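Local coordinates for hypothetical protein SMU.848 (Streptococcus mutans, PDB 2G0I), which probably acts as a cysteine protease of the Prp family, whose members are linked to ribosome biogenesis, and binds calcium in the crystal, at residues G62-L73 with I127-V138; A80-S90 with I108-L119. All blocks are in the same frame, centred on the assembly; numbering follows the deposited sequence.

Contact 1: residues G62-L73 with I127-V138; sequences GFDIVCAAVSTL and ITNLAENSPEFV. With CA (calcium ion), chain E.
The ring of Phe137 lies against the first turn of helix 62-73, with one face set over the backbone between Gly62 and Phe63. Phe63 CA stands 3.9 Å above the centre of that ring, while CG of Glu136, from the same loop, closes the opposite face, so the ring is held between the helix and its own neighbour. The Phe63 ring meets it obliquely, the planes at 56°, with Phe63 CD1 3.5 Å from Phe137 CD1. With CG anti to the backbone N (chi1 174°), the Phe63 ring is directed to Phe137 and presents its edge to the Phe137 carbonyl oxygen, which lies in the ring plane.

One turn on, the two methyls of Val66 divide the work. Val66 CG2 approaches Phe137 CD2 obliquely at 3.7 Å, whereas Val66 CG1 presses on Val138 CG2 at 3.4 Å, a tight fit. Farther along, Leu130 points into helix 62-73 and its CD1 touches Val70 CG2; Leu130 CD1 and Leu73 CD1 meet tip to tip at 3.8 Å, and Leu130 CD2 rests on Ala69 CB. Ile127 crosses Val70 at about a right angle, its CD1 against Val70 CG1. No hydrogen bond joins the segments. Away from this apolar seam, Glu132 binds the calcium ion through both OE1 and OE2.

Segments 62-73 and 127-133 run nearly antiparallel, at 166° with axes 10.8 Å apart at closest approach, in the helical layer of a two-layer alpha/beta sandwich. Phe63, Val66 and Val70 also touch Ile36 of strand 36-43, and Ala69 meets Thr72 of the second subunit.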
loop_
_atom_site.group_PDB
_atom_site.type_symbol
_atom_site.label_atom_id
_atom_site.label_comp_id
_atom_site.label_asym_id
_atom_site.label_seq_id
_atom_site.Cartn_x
_atom_site.Cartn_y
_atom_site.Cartn_z
ATOM N N GLY B 62 8.748 13.431 11.800
ATOM C CA GLY B 62 7.870 12.301 12.161
ATOM C C GLY B 62 6.592 12.260 11.332
ATOM O O GLY B 62 6.204 11.208 10.820
ATOM N N PHE B 63 5.967 13.423 11.170
ATOM C CA PHE B 63 4.701 13.538 10.472
ATOM C C PHE B 63 4.917 13.340 8.983
ATOM O O PHE B 63 4.098 12.721 8.321
ATOM C CB PHE B 63 4.064 14.907 10.737
ATOM C CG PHE B 63 2.807 15.174 9.936
ATOM C CD1 PHE B 63 1.599 14.580 10.286
ATOM C CD2 PHE B 63 2.837 16.047 8.856
ATOM C CE1 PHE B 63 0.433 14.847 9.544
ATOM C CE2 PHE B 63 1.689 16.317 8.120
ATOM C CZ PHE B 63 0.483 15.716 8.465
ATOM N N ASP B 64 6.027 13.836 8.449
ATOM C CA ASP B 64 6.256 13.677 7.016
ATOM C C ASP B 64 6.553 12.236 6.601
ATOM O O ASP B 64 6.256 11.844 5.466
ATOM C CB ASP B 64 7.289 14.685 6.526
ATOM C CG ASP B 64 6.758 16.127 6.628
ATOM O OD1 ASP B 64 5.532 16.339 6.889
ATOM O OD2 ASP B 64 7.548 17.048 6.455
ATOM N N ILE B 65 7.112 11.460 7.522
ATOM C CA ILE B 65 7.284 9.993 7.325
ATOM C C ILE B 65 5.891 9.333 7.273
ATOM O O ILE B 65 5.605 8.509 6.392
ATOM C CB ILE B 65 8.120 9.380 8.458
ATOM C CG1 ILE B 65 9.583 9.830 8.333
ATOM C CG2 ILE B 65 7.989 7.875 8.486
ATOM C CD1 ILE B 65 10.220 9.563 6.981
ATOM N N VAL B 66 5.011 9.732 8.192
ATOM C CA VAL B 66 3.616 9.248 8.141
ATOM C C VAL B 66 2.902 9.693 6.868
ATOM O O VAL B 66 2.126 8.909 6.269
ATOM C CB VAL B 66 2.801 9.663 9.394
ATOM C CG1 VAL B 66 1.305 9.335 9.200
ATOM C CG2 VAL B 66 3.363 8.992 10.654
ATOM N N CYS B 67 3.128 10.936 6.448
ATOM C CA CYS B 67 2.527 11.449 5.222
ATOM C C CYS B 67 2.961 10.635 4.027
ATOM O O CYS B 67 2.175 10.349 3.130
ATOM C CB CYS B 67 2.928 12.890 4.950
ATOM S SG CYS B 67 2.077 14.051 6.003
ATOM N N ALA B 68 4.244 10.299 3.997
ATOM C CA ALA B 68 4.794 9.470 2.917
ATOM C C ALA B 68 4.082 8.107 2.887
ATOM O O ALA B 68 3.697 7.649 1.793
ATOM C CB ALA B 68 6.283 9.296 3.116
ATOM N N ALA B 69 3.907 7.493 4.062
ATOM C CA ALA B 69 3.131 6.239 4.191
ATOM C C ALA B 69 1.703 6.364 3.645
ATOM O O ALA B 69 1.243 5.529 2.845
ATOM C CB ALA B 69 3.078 5.804 5.646
ATOM N N VAL B 70 1.006 7.415 4.069
ATOM C CA VAL B 70 -0.375 7.667 3.563
ATOM C C VAL B 70 -0.416 7.906 2.053
ATOM O O VAL B 70 -1.268 7.360 1.356
ATOM C CB VAL B 70 -1.054 8.810 4.337
ATOM C CG1 VAL B 70 -2.448 9.181 3.699
ATOM C CG2 VAL B 70 -1.171 8.435 5.821
ATOM N N SER B 71 0.455 8.758 1.529
ATOM C CA SER B 71 0.458 8.995 0.079
ATOM C C SER B 71 0.782 7.771 -0.758
ATOM O O SER B 71 0.158 7.555 -1.811
ATOM C CB SER B 71 1.364 10.171 -0.300
ATOM O OG SER B 71 0.830 11.283 0.405
ATOM N N THR B 72 1.730 6.976 -0.284
ATOM C CA THR B 72 2.068 5.708 -0.973
ATOM C C THR B 72 0.859 4.774 -1.090
ATOM O O THR B 72 0.569 4.276 -2.170
ATOM C CB THR B 72 3.242 5.023 -0.249
ATOM O OG1 THR B 72 4.350 5.950 -0.236
ATOM C CG2 THR B 72 3.649 3.744 -0.998
ATOM N N LEU B 73 0.143 4.588 0.014
ATOM C CA LEU B 73 -1.053 3.715 0.043
ATOM C C LEU B 73 -2.153 4.299 -0.827
ATOM O O LEU B 73 -2.799 3.566 -1.602
ATOM C CB LEU B 73 -1.575 3.557 1.482
ATOM C CG LEU B 73 -0.733 2.670 2.414
ATOM C CD1 LEU B 73 -1.230 2.738 3.874
ATOM C CD2 LEU B 73 -0.677 1.195 1.918
ATOM N N ILE B 127 -4.604 2.389 6.374
ATOM C CA ILE B 127 -4.888 3.656 7.068
ATOM C C ILE B 127 -5.233 3.411 8.530
ATOM O O ILE B 127 -4.706 4.096 9.420
ATOM C CB ILE B 127 -6.015 4.469 6.368
ATOM C CG1 ILE B 127 -5.595 4.848 4.940
ATOM C CG2 ILE B 127 -6.410 5.735 7.186
ATOM C CD1 ILE B 127 -4.334 5.794 4.830
ATOM N N THR B 128 -6.132 2.461 8.776
ATOM C CA THR B 128 -6.504 2.062 10.158
ATOM C C THR B 128 -5.264 1.616 10.972
ATOM O O THR B 128 -5.110 1.977 12.154
ATOM C CB THR B 128 -7.634 0.962 10.155
ATOM O OG1 THR B 128 -8.789 1.519 9.509
ATOM C CG2 THR B 128 -8.006 0.528 11.603
ATOM N N ASN B 129 -4.369 0.859 10.352
ATOM C CA ASN B 129 -3.104 0.522 11.051
ATOM C C ASN B 129 -2.177 1.719 11.380
ATOM O O ASN B 129 -1.548 1.786 12.452
ATOM C CB ASN B 129 -2.382 -0.656 10.363
ATOM C CG ASN B 129 -3.068 -1.991 10.652
ATOM O OD1 ASN B 129 -3.796 -2.120 11.645
ATOM N ND2 ASN B 129 -2.846 -2.985 9.805
ATOM N N LEU B 130 -2.140 2.704 10.497
ATOM C CA LEU B 130 -1.443 3.950 10.773
ATOM C C LEU B 130 -2.119 4.770 11.870
ATOM O O LEU B 130 -1.418 5.380 12.700
ATOM C CB LEU B 130 -1.278 4.768 9.476
ATOM C CG LEU B 130 -0.320 4.189 8.423
ATOM C CD1 LEU B 130 -0.509 4.832 7.020
ATOM C CD2 LEU B 130 1.121 4.387 8.887
ATOM N N ALA B 131 -3.456 4.800 11.877
ATOM C CA ALA B 131 -4.209 5.475 12.915
ATOM C C ALA B 131 -3.955 4.831 14.286
ATOM O O ALA B 131 -3.999 5.522 15.309
ATOM C CB ALA B 131 -5.700 5.508 12.590
ATOM N N GLU B 132 -3.734 3.519 14.297
ATOM C CA GLU B 132 -3.476 2.770 15.537
ATOM C C GLU B 132 -2.089 3.023 16.075
ATOM O O GLU B 132 -1.911 3.188 17.280
ATOM C CB GLU B 132 -3.646 1.261 15.318
ATOM C CG GLU B 132 -5.079 0.804 15.295
ATOM C CD GLU B 132 -5.868 1.305 16.498
ATOM O OE1 GLU B 132 -5.720 0.720 17.584
ATOM O OE2 GLU B 132 -6.637 2.295 16.367
ATOM N N ASN B 133 -1.115 3.027 15.168
ATOM C CA ASN B 133 0.303 3.089 15.484
ATOM C C ASN B 133 0.749 4.524 15.684
ATOM O O ASN B 133 1.608 4.792 16.509
ATOM C CB ASN B 133 1.137 2.474 14.346
ATOM C CG ASN B 133 0.937 0.954 14.193
ATOM O OD1 ASN B 133 1.519 0.338 13.292
ATOM N ND2 ASN B 133 0.130 0.355 15.059
ATOM N N SER B 134 0.159 5.448 14.932
ATOM C CA SER B 134 0.484 6.875 15.054
ATOM C C SER B 134 -0.751 7.781 15.258
ATOM O O SER B 134 -0.995 8.648 14.441
ATOM C CB SER B 134 1.275 7.343 13.815
ATOM O OG SER B 134 2.468 6.605 13.636
ATOM N N PRO B 135 -1.513 7.602 16.366
ATOM C CA PRO B 135 -2.731 8.396 16.655
ATOM C C PRO B 135 -2.446 9.897 16.723
ATOM O O PRO B 135 -3.336 10.730 16.472
ATOM C CB PRO B 135 -3.203 7.882 18.025
ATOM C CG PRO B 135 -2.124 7.009 18.566
ATOM C CD PRO B 135 -1.223 6.603 17.415
ATOM N N GLU B 136 -1.191 10.246 17.023
ATOM C CA GLU B 136 -0.837 11.638 17.123
ATOM C C GLU B 136 -0.728 12.291 15.740
ATOM O O GLU B 136 -0.767 13.514 15.650
ATOM C CB GLU B 136 0.452 11.812 17.953
ATOM C CG GLU B 136 1.722 11.428 17.220
ATOM C CD GLU B 136 1.994 9.924 17.203
ATOM O OE1 GLU B 136 1.117 9.102 17.579
ATOM O OE2 GLU B 136 3.123 9.568 16.813
ATOM N N PHE B 137 -0.622 11.477 14.669
ATOM C CA PHE B 137 -0.572 12.003 13.307
ATOM C C PHE B 137 -1.752 11.645 12.392
ATOM O O PHE B 137 -1.922 12.287 11.374
ATOM C CB PHE B 137 0.714 11.573 12.579
ATOM C CG PHE B 137 1.987 12.003 13.273
ATOM C CD1 PHE B 137 2.227 13.342 13.546
ATOM C CD2 PHE B 137 2.933 11.054 13.650
ATOM C CE1 PHE B 137 3.424 13.749 14.199
ATOM C CE2 PHE B 137 4.141 11.441 14.297
ATOM C CZ PHE B 137 4.370 12.787 14.573
ATOM N N VAL B 138 -2.527 10.621 12.737
ATOM C CA VAL B 138 -3.598 10.139 11.821
ATOM C C VAL B 138 -4.873 9.811 12.593
ATOM O O VAL B 138 -4.822 9.075 13.576
ATOM C CB VAL B 138 -3.181 8.859 11.040
ATOM C CG1 VAL B 138 -4.228 8.540 9.913
ATOM C CG2 VAL B 138 -1.807 9.000 10.432
HETATM CA CA CA E . -7.347 2.132 18.919
#

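Contact 2: residues A80-S90 with I108-L119; sequences ALEVLADCTVS and ITNKSDEKVQLL
At the far end of the helical layer, the C-terminal turn of helix 61-84 and the loop after it close over the start of helix 114-133, whose N-cap position is Asp113. Asn110, in the turns leading to that helix, makes the direct polar link: its CG sits between the backbone N and the carbonyl carbon (chi1 74°), which carries the amide to Asp86, and ND2 gives a hydrogen bond of 3.2 Å to Asp86 O from above the carbonyl plane. The same nitrogen also bonds Asp113 OD2, which fixes the amide between loop and helix start. A water donates to Asn110 OD1 and only weakly to Asp86 O.

Alongside these bonds the packing is apolar. Val116 CG2 fits closely against Cys87 CB, at 3.5 Å, while the Leu81 side chain crosses that of Val116 at about a right angle, with Leu81 CD2 3.8 Å from Val116 CG1. Leu119 CD1 settles between Ala80 and Ala85, 3.8 Å from Ala85 CB. Ile108 CD1 reaches Thr88 O at 3.4 Å.

The axes of helical segments 80-84 and 114-119 approach to 10.0 Å, crossing at 151°. Cys87 and Val116 share Leu105 as a neighbour, Ser90 pairs with Asp104 in the sheet, and Leu84 packs on Leu118 of the second subunit.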
loop_
_atom_site.group_PDB
_atom_site.type_symbol
_atom_site.label_atom_id
_atom_site.label_comp_id
_atom_site.label_asym_id
_atom_site.label_seq_id
_atom_site.Cartn_x
_atom_site.Cartn_y
_atom_site.Cartn_z
ATOM N N ALA B 80 -3.639 0.721 -8.587
ATOM C CA ALA B 80 -4.104 -0.682 -8.589
ATOM C C ALA B 80 -5.546 -0.841 -9.081
ATOM O O ALA B 80 -5.834 -1.801 -9.825
ATOM C CB ALA B 80 -3.940 -1.349 -7.176
ATOM N N LEU B 81 -6.461 0.049 -8.647
ATOM C CA LEU B 81 -7.840 0.027 -9.173
ATOM C C LEU B 81 -7.864 0.081 -10.706
ATOM O O LEU B 81 -8.507 -0.736 -11.350
ATOM C CB LEU B 81 -8.674 1.181 -8.633
ATOM C CG LEU B 81 -9.153 0.903 -7.208
ATOM C CD1 LEU B 81 -9.706 2.171 -6.585
ATOM C CD2 LEU B 81 -10.155 -0.266 -7.147
ATOM N N GLU B 82 -7.164 1.050 -11.263
ATOM C CA GLU B 82 -7.038 1.226 -12.722
ATOM C C GLU B 82 -6.374 0.042 -13.442
ATOM O O GLU B 82 -6.959 -0.526 -14.385
ATOM C CB GLU B 82 -6.251 2.465 -12.995
ATOM N N VAL B 83 -5.170 -0.319 -12.999
ATOM C CA VAL B 83 -4.354 -1.374 -13.651
ATOM C C VAL B 83 -4.895 -2.793 -13.425
ATOM O O VAL B 83 -4.944 -3.611 -14.362
ATOM C CB VAL B 83 -2.841 -1.269 -13.251
ATOM C CG1 VAL B 83 -2.019 -2.498 -13.738
ATOM C CG2 VAL B 83 -2.231 -0.000 -13.770
ATOM N N LEU B 84 -5.340 -3.090 -12.202
ATOM C CA LEU B 84 -5.643 -4.458 -11.815
ATOM C C LEU B 84 -7.123 -4.809 -11.607
ATOM O O LEU B 84 -7.470 -5.979 -11.624
ATOM C CB LEU B 84 -4.887 -4.820 -10.529
ATOM C CG LEU B 84 -3.363 -4.703 -10.576
ATOM C CD1 LEU B 84 -2.835 -4.751 -9.133
ATOM C CD2 LEU B 84 -2.752 -5.843 -11.411
ATOM N N ALA B 85 -7.969 -3.815 -11.371
ATOM C CA ALA B 85 -9.368 -4.069 -11.071
ATOM C C ALA B 85 -10.301 -3.511 -12.132
ATOM O O ALA B 85 -11.520 -3.567 -11.943
ATOM C CB ALA B 85 -9.750 -3.497 -9.692
ATOM N N ASP B 86 -9.745 -2.945 -13.208
ATOM C CA ASP B 86 -10.557 -2.477 -14.322
ATOM C C ASP B 86 -11.581 -1.429 -13.848
ATOM O O ASP B 86 -12.782 -1.487 -14.188
ATOM C CB ASP B 86 -11.267 -3.687 -14.958
ATOM C CG ASP B 86 -12.050 -3.325 -16.204
ATOM O OD1 ASP B 86 -11.634 -2.379 -16.910
ATOM O OD2 ASP B 86 -13.070 -4.009 -16.471
ATOM N N CYS B 87 -11.085 -0.472 -13.075
ATOM C CA CYS B 87 -11.912 0.525 -12.404
ATOM C C CYS B 87 -11.241 1.910 -12.457
ATOM O O CYS B 87 -10.223 2.157 -11.784
ATOM C CB CYS B 87 -12.167 0.070 -10.954
ATOM S SG CYS B 87 -13.191 1.147 -9.898
ATOM N N THR B 88 -11.797 2.823 -13.256
ATOM C CA THR B 88 -11.299 4.186 -13.210
ATOM C C THR B 88 -12.115 4.994 -12.230
ATOM O O THR B 88 -13.356 5.098 -12.314
ATOM C CB THR B 88 -11.127 4.881 -14.602
ATOM O OG1 THR B 88 -10.167 4.153 -15.377
ATOM C CG2 THR B 88 -10.608 6.325 -14.457
ATOM N N VAL B 89 -11.404 5.538 -11.264
ATOM C CA VAL B 89 -12.079 6.234 -10.198
ATOM C C VAL B 89 -12.257 7.691 -10.580
ATOM O O VAL B 89 -11.573 8.210 -11.482
ATOM C CB VAL B 89 -11.347 6.021 -8.819
ATOM C CG1 VAL B 89 -11.061 4.546 -8.639
ATOM C CG2 VAL B 89 -10.043 6.833 -8.719
ATOM N N SER B 90 -13.183 8.336 -9.887
ATOM C CA SER B 90 -13.234 9.755 -9.860
ATOM C C SER B 90 -12.276 10.139 -8.724
ATOM O O SER B 90 -12.308 9.544 -7.639
ATOM C CB SER B 90 -14.661 10.174 -9.563
ATOM O OG SER B 90 -14.738 11.536 -9.246
ATOM N N ILE B 108 -19.540 4.749 -10.050
ATOM C CA ILE B 108 -18.849 3.816 -10.973
ATOM C C ILE B 108 -19.643 2.512 -10.965
ATOM O O ILE B 108 -19.942 2.016 -9.894
ATOM C CB ILE B 108 -17.383 3.523 -10.524
ATOM C CG1 ILE B 108 -16.584 4.825 -10.268
ATOM C CG2 ILE B 108 -16.694 2.559 -11.502
ATOM C CD1 ILE B 108 -16.575 5.902 -11.414
ATOM N N THR B 109 -20.028 1.975 -12.133
ATOM C CA THR B 109 -21.032 0.887 -12.115
ATOM C C THR B 109 -20.470 -0.399 -11.527
ATOM O O THR B 109 -21.195 -1.166 -10.895
ATOM C CB THR B 109 -21.805 0.696 -13.477
ATOM O OG1 THR B 109 -20.985 1.154 -14.543
ATOM C CG2 THR B 109 -23.084 1.550 -13.498
ATOM N N ASN B 110 -19.162 -0.590 -11.634
ATOM C CA ASN B 110 -18.567 -1.772 -11.016
ATOM C C ASN B 110 -17.912 -1.515 -9.636
ATOM O O ASN B 110 -17.041 -2.259 -9.194
ATOM C CB ASN B 110 -17.660 -2.534 -12.013
ATOM C CG ASN B 110 -16.331 -1.830 -12.271
ATOM O OD1 ASN B 110 -16.222 -0.594 -12.190
ATOM N ND2 ASN B 110 -15.314 -2.615 -12.604
ATOM N N LYS B 111 -18.382 -0.493 -8.930
ATOM C CA LYS B 111 -17.917 -0.266 -7.550
ATOM C C LYS B 111 -17.999 -1.488 -6.643
ATOM O O LYS B 111 -17.193 -1.623 -5.746
ATOM C CB LYS B 111 -18.666 0.905 -6.901
ATOM C CG LYS B 111 -20.172 0.717 -6.823
ATOM C CD LYS B 111 -20.837 2.005 -6.440
ATOM C CE LYS B 111 -22.356 1.850 -6.489
ATOM N NZ LYS B 111 -23.008 3.042 -5.861
ATOM N N SER B 112 -18.970 -2.382 -6.875
ATOM C CA SER B 112 -19.222 -3.516 -5.982
ATOM C C SER B 112 -18.329 -4.730 -6.324
ATOM O O SER B 112 -18.416 -5.777 -5.658
ATOM C CB SER B 112 -20.708 -3.903 -6.095
ATOM O OG SER B 112 -20.939 -4.409 -7.408
ATOM N N ASP B 113 -17.468 -4.595 -7.350
ATOM C CA ASP B 113 -16.651 -5.720 -7.817
ATOM C C ASP B 113 -15.786 -6.239 -6.698
ATOM O O ASP B 113 -15.319 -5.441 -5.858
ATOM C CB ASP B 113 -15.719 -5.314 -8.968
ATOM C CG ASP B 113 -16.346 -5.497 -10.308
ATOM O OD1 ASP B 113 -17.609 -5.601 -10.356
ATOM O OD2 ASP B 113 -15.583 -5.504 -11.313
ATOM N N GLU B 114 -15.536 -7.548 -6.725
ATOM C CA GLU B 114 -14.692 -8.195 -5.756
ATOM C C GLU B 114 -13.280 -7.588 -5.750
ATOM O O GLU B 114 -12.746 -7.291 -4.680
ATOM C CB GLU B 114 -14.634 -9.712 -6.007
ATOM C CG GLU B 114 -14.126 -10.499 -4.815
ATOM C CD GLU B 114 -13.954 -12.001 -5.106
ATOM O OE1 GLU B 114 -14.987 -12.680 -5.357
ATOM O OE2 GLU B 114 -12.790 -12.487 -5.077
ATOM N N LYS B 115 -12.668 -7.412 -6.912
ATOM C CA LYS B 115 -11.281 -6.879 -6.906
ATOM C C LYS B 115 -11.250 -5.440 -6.433
ATOM O O LYS B 115 -10.308 -5.022 -5.731
ATOM C CB LYS B 115 -10.633 -6.992 -8.294
ATOM C CG LYS B 115 -10.435 -8.430 -8.672
ATOM C CD LYS B 115 -9.892 -8.602 -10.036
ATOM C CE LYS B 115 -9.662 -10.114 -10.196
ATOM N NZ LYS B 115 -9.193 -10.336 -11.543
ATOM N N VAL B 116 -12.269 -4.674 -6.832
ATOM C CA VAL B 116 -12.353 -3.269 -6.450
ATOM C C VAL B 116 -12.428 -3.165 -4.919
ATOM O O VAL B 116 -11.645 -2.411 -4.300
ATOM C CB VAL B 116 -13.544 -2.509 -7.136
ATOM C CG1 VAL B 116 -13.787 -1.175 -6.453
ATOM C CG2 VAL B 116 -13.304 -2.272 -8.648
ATOM N N GLN B 117 -13.340 -3.926 -4.306
ATOM C CA GLN B 117 -13.545 -3.849 -2.840
ATOM C C GLN B 117 -12.387 -4.405 -2.052
ATOM O O GLN B 117 -12.095 -3.935 -0.937
ATOM C CB GLN B 117 -14.826 -4.580 -2.425
ATOM C CG GLN B 117 -16.100 -3.814 -2.846
ATOM C CD GLN B 117 -16.190 -2.477 -2.173
ATOM O OE1 GLN B 117 -16.151 -2.386 -0.952
ATOM N NE2 GLN B 117 -16.254 -1.429 -2.960
ATOM N N LEU B 118 -11.732 -5.420 -2.617
ATOM C CA LEU B 118 -10.565 -5.983 -1.920
ATOM C C LEU B 118 -9.470 -4.932 -1.821
ATOM O O LEU B 118 -8.877 -4.772 -0.758
ATOM C CB LEU B 118 -10.010 -7.215 -2.618
ATOM C CG LEU B 118 -8.747 -7.800 -1.947
ATOM C CD1 LEU B 118 -8.977 -8.235 -0.497
ATOM C CD2 LEU B 118 -8.310 -8.990 -2.743
ATOM N N LEU B 119 -9.188 -4.244 -2.917
ATOM C CA LEU B 119 -8.181 -3.165 -2.914
ATOM C C LEU B 119 -8.558 -2.029 -1.950
ATOM O O LEU B 119 -7.721 -1.518 -1.182
ATOM C CB LEU B 119 -7.980 -2.623 -4.336
ATOM C CG LEU B 119 -7.289 -3.638 -5.280
ATOM C CD1 LEU B 119 -7.342 -3.103 -6.715
ATOM C CD2 LEU B 119 -5.854 -3.863 -4.793
HETATM O O HOH W 1 -13.123 -5.795 -11.081
HETATM O O HOH W 2 -15.046 1.005 -13.958
#

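Contacts 1 and 2 join the same two helices, 61-84 and 114-133, at opposite ends of the helical layer. Their centres are 24 Å apart, on opposite sides of the chain's centre, and their nearest atoms come within about 7 Å without touching. In chain order 62-73 comes first, then 80-90 and 108-119, and finally 127-138, so contact 2 falls within the span that contact 1 brackets. Strand 90-94 starts at the last residue of 80-90, and segment 127-138 ends on Val138, the start of strand 138-144; these two strands are the outermost of the mixed sheet within the chain. The antiparallel helix pair is thus in contact near both of its ends, and both contacts reach the second subunit.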